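Local coordinates for glycosyl transferase (Staphylococcus aureus, PDB 5U02), which is a TarS-type glycosyl transferase whose C-terminal region combines a helical linker with two beta domains of the E-set clan, at residues L207-V215 with N266-I274. Residues are numbered along the deposited sequence; the frame is centred on the assembly and turned at random.
Sequences LPKEKIWDV and NISLYFTAI
Backbone bonds pair Trp213 with Leu269 in both directions: Trp213 N reaches Leu269 O at 2.9 Å, and Leu269 N reaches Trp213 O at 2.7 Å. With Phe271 N to Lys211 O (2.9 Å) and a weak Val215 N to Ile267 O bond, they join strands 212-215 and 267-274 as antiparallel neighbours, their axes at 158°.

Among polar side chains, Ser268 OG donates to Asp214 OD1 (2.6 Å) on that oxygen's anti lone pair; Arg176 and Arg229 form salt bridges to the same oxygen. Tyr270 lies on the same face as Asp214 and Ser268, and the bent Lys211 chain runs alongside it, pointing the same way, with NZ bonding only weakly to OH.

A CH-pi contact comes from the turn before strand 212-215: Leu207 CB sits over the centre of the Phe271 ring, 3.9 Å from the centroid and 2° off the normal. A chi1 of -176° swings this ring away from its own backbone N toward the turn, where Pro208 also touches it. Trp213 NE1 donates in its ring plane to Leu207 O (3.3 Å), tying that 3-10 turn to the strand.

Two guanidinium groups and a hydroxyl thus meet at a buried carboxylate, probably favouring its ionised form, while apolar packing seats the turn against the E-set-type domain's sheet.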
# COMPACT_ATOMS: atom_id res chain seq x y z
N LEU A 207 16.54 -1.63 -12.98
CA LEU A 207 17.77 -0.85 -12.84
C LEU A 207 18.62 -0.74 -14.11
O LEU A 207 19.19 0.34 -14.33
CB LEU A 207 18.62 -1.42 -11.70
CG LEU A 207 18.26 -1.05 -10.27
CD1 LEU A 207 19.00 -1.95 -9.30
CD2 LEU A 207 18.60 0.40 -10.01
N PRO A 208 18.80 -1.79 -14.93
CA PRO A 208 19.73 -1.67 -16.07
C PRO A 208 19.37 -0.59 -17.07
O PRO A 208 20.21 -0.26 -17.92
CB PRO A 208 19.68 -3.05 -16.72
CG PRO A 208 19.15 -3.94 -15.70
CD PRO A 208 18.26 -3.15 -14.83
N LYS A 209 18.15 -0.05 -17.03
CA LYS A 209 17.72 0.89 -18.05
C LYS A 209 18.54 2.17 -18.03
O LYS A 209 18.74 2.80 -19.07
CB LYS A 209 16.24 1.22 -17.87
CG LYS A 209 15.34 0.01 -17.94
CD LYS A 209 13.95 0.35 -17.43
CE LYS A 209 12.98 -0.79 -17.66
NZ LYS A 209 11.61 -0.42 -17.24
N GLU A 210 19.01 2.59 -16.85
CA GLU A 210 19.78 3.82 -16.72
C GLU A 210 20.83 3.64 -15.64
O GLU A 210 20.72 2.77 -14.77
CB GLU A 210 18.88 5.02 -16.40
CG GLU A 210 17.70 5.22 -17.35
CD GLU A 210 18.09 5.87 -18.66
OE1 GLU A 210 19.10 6.62 -18.67
OE2 GLU A 210 17.40 5.63 -19.67
N LYS A 211 21.84 4.50 -15.68
CA LYS A 211 22.93 4.40 -14.71
C LYS A 211 22.65 5.21 -13.46
O LYS A 211 22.97 4.78 -12.35
CB LYS A 211 24.25 4.85 -15.35
CG LYS A 211 24.66 4.04 -16.57
CD LYS A 211 26.12 3.59 -16.49
CE LYS A 211 27.05 4.72 -16.87
NZ LYS A 211 28.43 4.25 -17.19
N ILE A 212 22.04 6.39 -13.61
CA ILE A 212 21.83 7.32 -12.51
C ILE A 212 20.36 7.32 -12.12
O ILE A 212 19.49 7.60 -12.95
CB ILE A 212 22.30 8.74 -12.88
CG1 ILE A 212 23.78 8.73 -13.25
CG2 ILE A 212 22.04 9.69 -11.72
CD1 ILE A 212 24.27 10.06 -13.84
N TRP A 213 20.09 7.01 -10.85
CA TRP A 213 18.74 7.02 -10.29
C TRP A 213 18.73 7.99 -9.12
O TRP A 213 19.40 7.75 -8.11
CB TRP A 213 18.32 5.61 -9.86
CG TRP A 213 18.26 4.62 -10.98
CD1 TRP A 213 19.28 3.82 -11.42
CD2 TRP A 213 17.13 4.31 -11.80
NE1 TRP A 213 18.85 3.04 -12.47
CE2 TRP A 213 17.53 3.32 -12.72
CE3 TRP A 213 15.81 4.77 -11.85
CZ2 TRP A 213 16.67 2.78 -13.67
CZ3 TRP A 213 14.95 4.23 -12.80
CH2 TRP A 213 15.39 3.25 -13.70
N ASP A 214 17.98 9.08 -9.25
CA ASP A 214 17.88 10.07 -8.20
C ASP A 214 16.70 9.74 -7.29
O ASP A 214 15.67 9.23 -7.75
CB ASP A 214 17.76 11.48 -8.78
CG ASP A 214 18.88 11.82 -9.76
OD1 ASP A 214 20.05 11.84 -9.31
OD2 ASP A 214 18.60 12.14 -10.93
N VAL A 215 16.86 10.00 -6.00
CA VAL A 215 15.87 9.62 -4.99
C VAL A 215 14.97 10.81 -4.69
O VAL A 215 15.45 11.89 -4.34
CB VAL A 215 16.54 9.10 -3.71
CG1 VAL A 215 15.50 8.57 -2.74
CG2 VAL A 215 17.56 8.02 -4.05
N ASN A 266 22.38 15.84 -2.71
CA ASN A 266 21.28 14.90 -2.62
C ASN A 266 21.75 13.49 -2.97
O ASN A 266 22.77 13.31 -3.63
CB ASN A 266 20.13 15.31 -3.54
CG ASN A 266 19.45 16.59 -3.09
OD1 ASN A 266 19.54 17.62 -3.76
ND2 ASN A 266 18.80 16.54 -1.94
N ILE A 267 21.00 12.50 -2.52
CA ILE A 267 21.44 11.11 -2.63
C ILE A 267 20.89 10.50 -3.91
O ILE A 267 19.73 10.73 -4.30
CB ILE A 267 21.03 10.31 -1.39
CG1 ILE A 267 21.65 8.91 -1.43
CG2 ILE A 267 19.51 10.23 -1.25
CD1 ILE A 267 21.54 8.17 -0.12
N SER A 268 21.73 9.72 -4.59
CA SER A 268 21.35 9.04 -5.82
C SER A 268 21.95 7.64 -5.80
O SER A 268 22.76 7.29 -4.93
CB SER A 268 21.81 9.82 -7.05
OG SER A 268 21.21 11.09 -7.11
N LEU A 269 21.54 6.81 -6.76
CA LEU A 269 22.02 5.44 -6.89
C LEU A 269 22.69 5.27 -8.25
O LEU A 269 22.07 5.54 -9.29
CB LEU A 269 20.88 4.44 -6.73
CG LEU A 269 20.00 4.64 -5.50
CD1 LEU A 269 18.93 3.57 -5.40
CD2 LEU A 269 20.84 4.68 -4.23
N TYR A 270 23.94 4.81 -8.24
CA TYR A 270 24.70 4.57 -9.46
C TYR A 270 24.75 3.07 -9.72
O TYR A 270 25.18 2.30 -8.85
CB TYR A 270 26.11 5.15 -9.34
CG TYR A 270 26.90 5.19 -10.62
CD1 TYR A 270 26.65 6.17 -11.58
CD2 TYR A 270 27.91 4.28 -10.87
CE1 TYR A 270 27.39 6.22 -12.76
CE2 TYR A 270 28.65 4.32 -12.05
CZ TYR A 270 28.38 5.29 -12.98
OH TYR A 270 29.11 5.33 -14.14
N PHE A 271 24.31 2.66 -10.91
CA PHE A 271 24.24 1.26 -11.31
C PHE A 271 25.09 1.06 -12.56
O PHE A 271 24.83 1.68 -13.59
CB PHE A 271 22.78 0.85 -11.58
CG PHE A 271 22.61 -0.61 -11.90
CD1 PHE A 271 22.63 -1.56 -10.90
CD2 PHE A 271 22.41 -1.02 -13.21
CE1 PHE A 271 22.46 -2.90 -11.19
CE2 PHE A 271 22.24 -2.37 -13.52
CZ PHE A 271 22.26 -3.31 -12.51
N THR A 272 26.11 0.20 -12.46
CA THR A 272 27.01 -0.01 -13.58
C THR A 272 27.63 -1.40 -13.48
O THR A 272 27.70 -2.01 -12.41
CB THR A 272 28.11 1.06 -13.62
OG1 THR A 272 28.74 1.02 -14.91
CG2 THR A 272 29.16 0.80 -12.55
N ALA A 273 28.09 -1.89 -14.63
CA ALA A 273 28.67 -3.22 -14.73
C ALA A 273 30.05 -3.28 -14.08
O ALA A 273 30.77 -2.28 -14.00
CB ALA A 273 28.78 -3.65 -16.19
N ILE A 274 30.42 -4.47 -13.61
CA ILE A 274 31.75 -4.74 -13.08
C ILE A 274 32.20 -6.10 -13.58
O ILE A 274 31.41 -6.89 -14.10
CB ILE A 274 31.80 -4.71 -11.53
CG1 ILE A 274 30.93 -5.82 -10.95
CG2 ILE A 274 31.38 -3.35 -10.99
CD1 ILE A 274 31.06 -5.97 -9.46